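Local coordinates for protein putative rRNA methyltransferase (PDB 4RWZ) that probably methylates 16S ribosomal RNA in the small ribosomal subunit, a modification that confers resistance to aminoglycoside antibiotics, at residues V27-G32 with I52-A57. Residues are numbered along the deposited sequence; the frame is centred on the assembly and turned at random.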
ATOM      1  N   VAL A  27      10.735  -4.775   4.282  1.00 22.72           N
ATOM      2  CA  VAL A  27      10.192  -3.741   3.417  1.00 21.16           C
ATOM      3  C   VAL A  27       8.718  -3.558   3.694  1.00 23.64           C
ATOM      4  O   VAL A  27       7.956  -4.532   3.815  1.00 22.90           O
ATOM      5  CB  VAL A  27      10.348  -4.126   1.922  1.00 24.49           C
ATOM      6  CG1 VAL A  27       9.722  -3.045   1.004  1.00 24.82           C
ATOM      7  CG2 VAL A  27      11.822  -4.372   1.587  1.00 28.07           C
ATOM      8  N   LEU A  28       8.314  -2.298   3.828  1.00 16.37           N
ATOM      9  CA  LEU A  28       6.918  -1.935   3.987  1.00 16.97           C
ATOM     10  C   LEU A  28       6.541  -1.087   2.788  1.00 21.52           C
ATOM     11  O   LEU A  28       7.329  -0.230   2.371  1.00 21.92           O
ATOM     12  CB  LEU A  28       6.763  -1.107   5.280  1.00 18.89           C
ATOM     13  CG  LEU A  28       5.540  -0.241   5.460  1.00 24.71           C
ATOM     14  CD1 LEU A  28       4.266  -1.074   5.651  1.00 23.84           C
ATOM     15  CD2 LEU A  28       5.752   0.682   6.715  1.00 31.13           C
ATOM     16  N   ILE A  29       5.387  -1.379   2.176  1.00 15.01           N
ATOM     17  CA  ILE A  29       4.881  -0.503   1.111  1.00 15.05           C
ATOM     18  C   ILE A  29       3.515  -0.040   1.512  1.00 19.19           C
ATOM     19  O   ILE A  29       2.639  -0.846   1.857  1.00 19.61           O
ATOM     20  CB  ILE A  29       4.842  -1.221  -0.246  1.00 16.43           C
ATOM     21  CG1 ILE A  29       6.285  -1.701  -0.580  1.00 17.31           C
ATOM     22  CG2 ILE A  29       4.204  -0.274  -1.336  1.00 18.65           C
ATOM     23  CD1 ILE A  29       6.359  -2.512  -1.945  1.00 18.66           C
ATOM     24  N   ASP A  30       3.298   1.272   1.460  1.00 15.39           N
ATOM     25  CA  ASP A  30       2.009   1.841   1.849  1.00 15.06           C
ATOM     26  C   ASP A  30       1.359   2.400   0.592  1.00 20.08           C
ATOM     27  O   ASP A  30       1.859   3.356   0.050  1.00 18.18           O
ATOM     28  CB  ASP A  30       2.256   2.988   2.862  1.00 16.42           C
ATOM     29  CG  ASP A  30       0.945   3.644   3.369  1.00 19.11           C
ATOM     30  OD1 ASP A  30      -0.033   2.889   3.642  1.00 20.78           O
ATOM     31  OD2 ASP A  30       0.876   4.927   3.570  1.00 19.46           O
ATOM     32  N   VAL A  31       0.249   1.812   0.133  1.00 13.71           N
ATOM     33  CA  VAL A  31      -0.349   2.230  -1.155  1.00 14.03           C
ATOM     34  C   VAL A  31      -1.424   3.255  -0.887  1.00 14.83           C
ATOM     35  O   VAL A  31      -2.251   3.063   0.028  1.00 18.45           O
ATOM     36  CB  VAL A  31      -0.934   0.971  -1.851  1.00 20.38           C
ATOM     37  CG1 VAL A  31      -1.752   1.346  -3.068  1.00 19.65           C
ATOM     38  CG2 VAL A  31       0.205   0.116  -2.237  1.00 23.36           C
ATOM     39  N   GLY A  32      -1.372   4.374  -1.622  1.00 17.34           N
ATOM     40  CA  GLY A  32      -2.287   5.486  -1.419  1.00 17.17           C
ATOM     41  C   GLY A  32      -1.870   6.253  -0.186  1.00 18.83           C
ATOM     42  O   GLY A  32      -2.681   6.574   0.693  1.00 17.93           O
ATOM     43  N   ILE A  52       8.190   2.406   1.936  1.00 16.28           N
ATOM     44  CA  ILE A  52       7.925   3.029   0.642  1.00 18.19           C
ATOM     45  C   ILE A  52       6.500   3.494   0.619  1.00 20.34           C
ATOM     46  O   ILE A  52       5.596   2.691   0.817  1.00 19.22           O
ATOM     47  CB  ILE A  52       8.152   2.019  -0.521  1.00 18.95           C
ATOM     48  CG1 ILE A  52       9.579   1.455  -0.439  1.00 24.80           C
ATOM     49  CG2 ILE A  52       7.866   2.715  -1.855  1.00 21.23           C
ATOM     50  CD1 ILE A  52       9.890   0.384  -1.581  1.00 23.28           C
ATOM     51  N   GLY A  53       6.264   4.792   0.390  1.00 16.11           N
ATOM     52  CA  GLY A  53       4.889   5.264   0.249  1.00 13.95           C
ATOM     53  C   GLY A  53       4.624   5.487  -1.241  1.00 18.22           C
ATOM     54  O   GLY A  53       5.500   5.989  -1.964  1.00 19.01           O
ATOM     55  N   VAL A  54       3.430   5.096  -1.700  1.00 14.99           N
ATOM     56  CA  VAL A  54       3.051   5.219  -3.135  1.00 14.50           C
ATOM     57  C   VAL A  54       1.799   6.048  -3.227  1.00 18.11           C
ATOM     58  O   VAL A  54       0.880   5.818  -2.453  1.00 17.77           O
ATOM     59  CB  VAL A  54       2.729   3.803  -3.717  1.00 15.14           C
ATOM     60  CG1 VAL A  54       2.451   3.860  -5.250  1.00 18.05           C
ATOM     61  CG2 VAL A  54       3.884   2.869  -3.487  1.00 16.45           C
ATOM     62  N   ASP A  55       1.706   6.999  -4.178  1.00 16.78           N
ATOM     63  CA  ASP A  55       0.471   7.732  -4.328  1.00 14.61           C
ATOM     64  C   ASP A  55       0.423   8.232  -5.783  1.00 16.88           C
ATOM     65  O   ASP A  55       1.460   8.455  -6.357  1.00 19.47           O
ATOM     66  CB  ASP A  55       0.463   8.966  -3.397  1.00 19.66           C
ATOM     67  CG  ASP A  55      -0.916   9.601  -3.284  1.00 22.25           C
ATOM     68  OD1 ASP A  55      -1.289  10.490  -4.130  1.00 20.29           O
ATOM     69  OD2 ASP A  55      -1.670   9.224  -2.370  1.00 20.24           O
ATOM     70  N   PRO A  56      -0.772   8.337  -6.355  1.00 18.02           N
ATOM     71  CA  PRO A  56      -0.865   8.751  -7.756  1.00 17.24           C
ATOM     72  C   PRO A  56      -0.487  10.201  -8.005  1.00 20.86           C
ATOM     73  O   PRO A  56      -0.283  10.531  -9.197  1.00 21.60           O
ATOM     74  CB  PRO A  56      -2.352   8.521  -8.108  1.00 22.87           C
ATOM     75  CG  PRO A  56      -3.057   8.370  -6.883  1.00 29.73           C
ATOM     76  CD  PRO A  56      -2.074   7.858  -5.832  1.00 23.10           C
ATOM     77  N   ALA A  57      -0.485  11.057  -7.003  1.00 22.24           N
ATOM     78  CA  ALA A  57      -0.204  12.509  -7.239  1.00 19.42           C
ATOM     79  C   ALA A  57       1.050  12.875  -6.480  1.00 26.44           C
ATOM     80  O   ALA A  57       0.993  12.971  -5.218  1.00 19.46           O
ATOM     81  CB  ALA A  57      -1.362  13.352  -6.734  1.00 24.50           C
TER
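I52 bridges two residues of the neighbouring strand, L28 and D30, and so starts a parallel ladder between strands 26-31 and 49-55. I52 N gives its hydrogen to L28 O at 2.8 Å, the donor tilted 24° from that carbonyl plane, and I52 O takes the one from D30 N, also at 2.8 Å, in a nearly straight bond. D30 O then accepts from V54 N at 2.9 Å. The last rung, G32 N to V54 O, is bent to 127° and weak, where the first strand gives way to the turn at G32, whose phi is positive. I52 O and D30 O each also receive a CA-H...O contact, from I29 CA at 3.3 Å and from G53 CA.

Apolar packing lies on the face that carries I29, V31, I52 and V54. I29 and I52 run alongside each other in the same direction, with CG1 of I29 against CB of I52. The other I29 branch, CG2, is anti to its backbone N and reaches V54 CG2 at 3.8 Å, the two side chains crossing at a slant. Farther back, the CD1 tip of I52 meets V27 CG1. L94 touches I52, and A85 and L90 touch V54.

On the opposite face D30 lies beside G53, which puts no side chain there. The D30 carboxylate is buried and held at both oxygens, by T102 and T33. D55 sets OD2 3.7 Å from G32 C, and G34 N donates to that oxygen; D55 OD1 forms a salt bridge with R60 and also accepts from A57 N, closing an Asx turn.

With helix 37-45 linking them, these strands form the beta-alpha-beta crossover that opens the Rossmann-like methyltransferase fold; an acidic residue ending the second strand, as D55 does, typically binds the S-adenosylmethionine ribose in such enzymes.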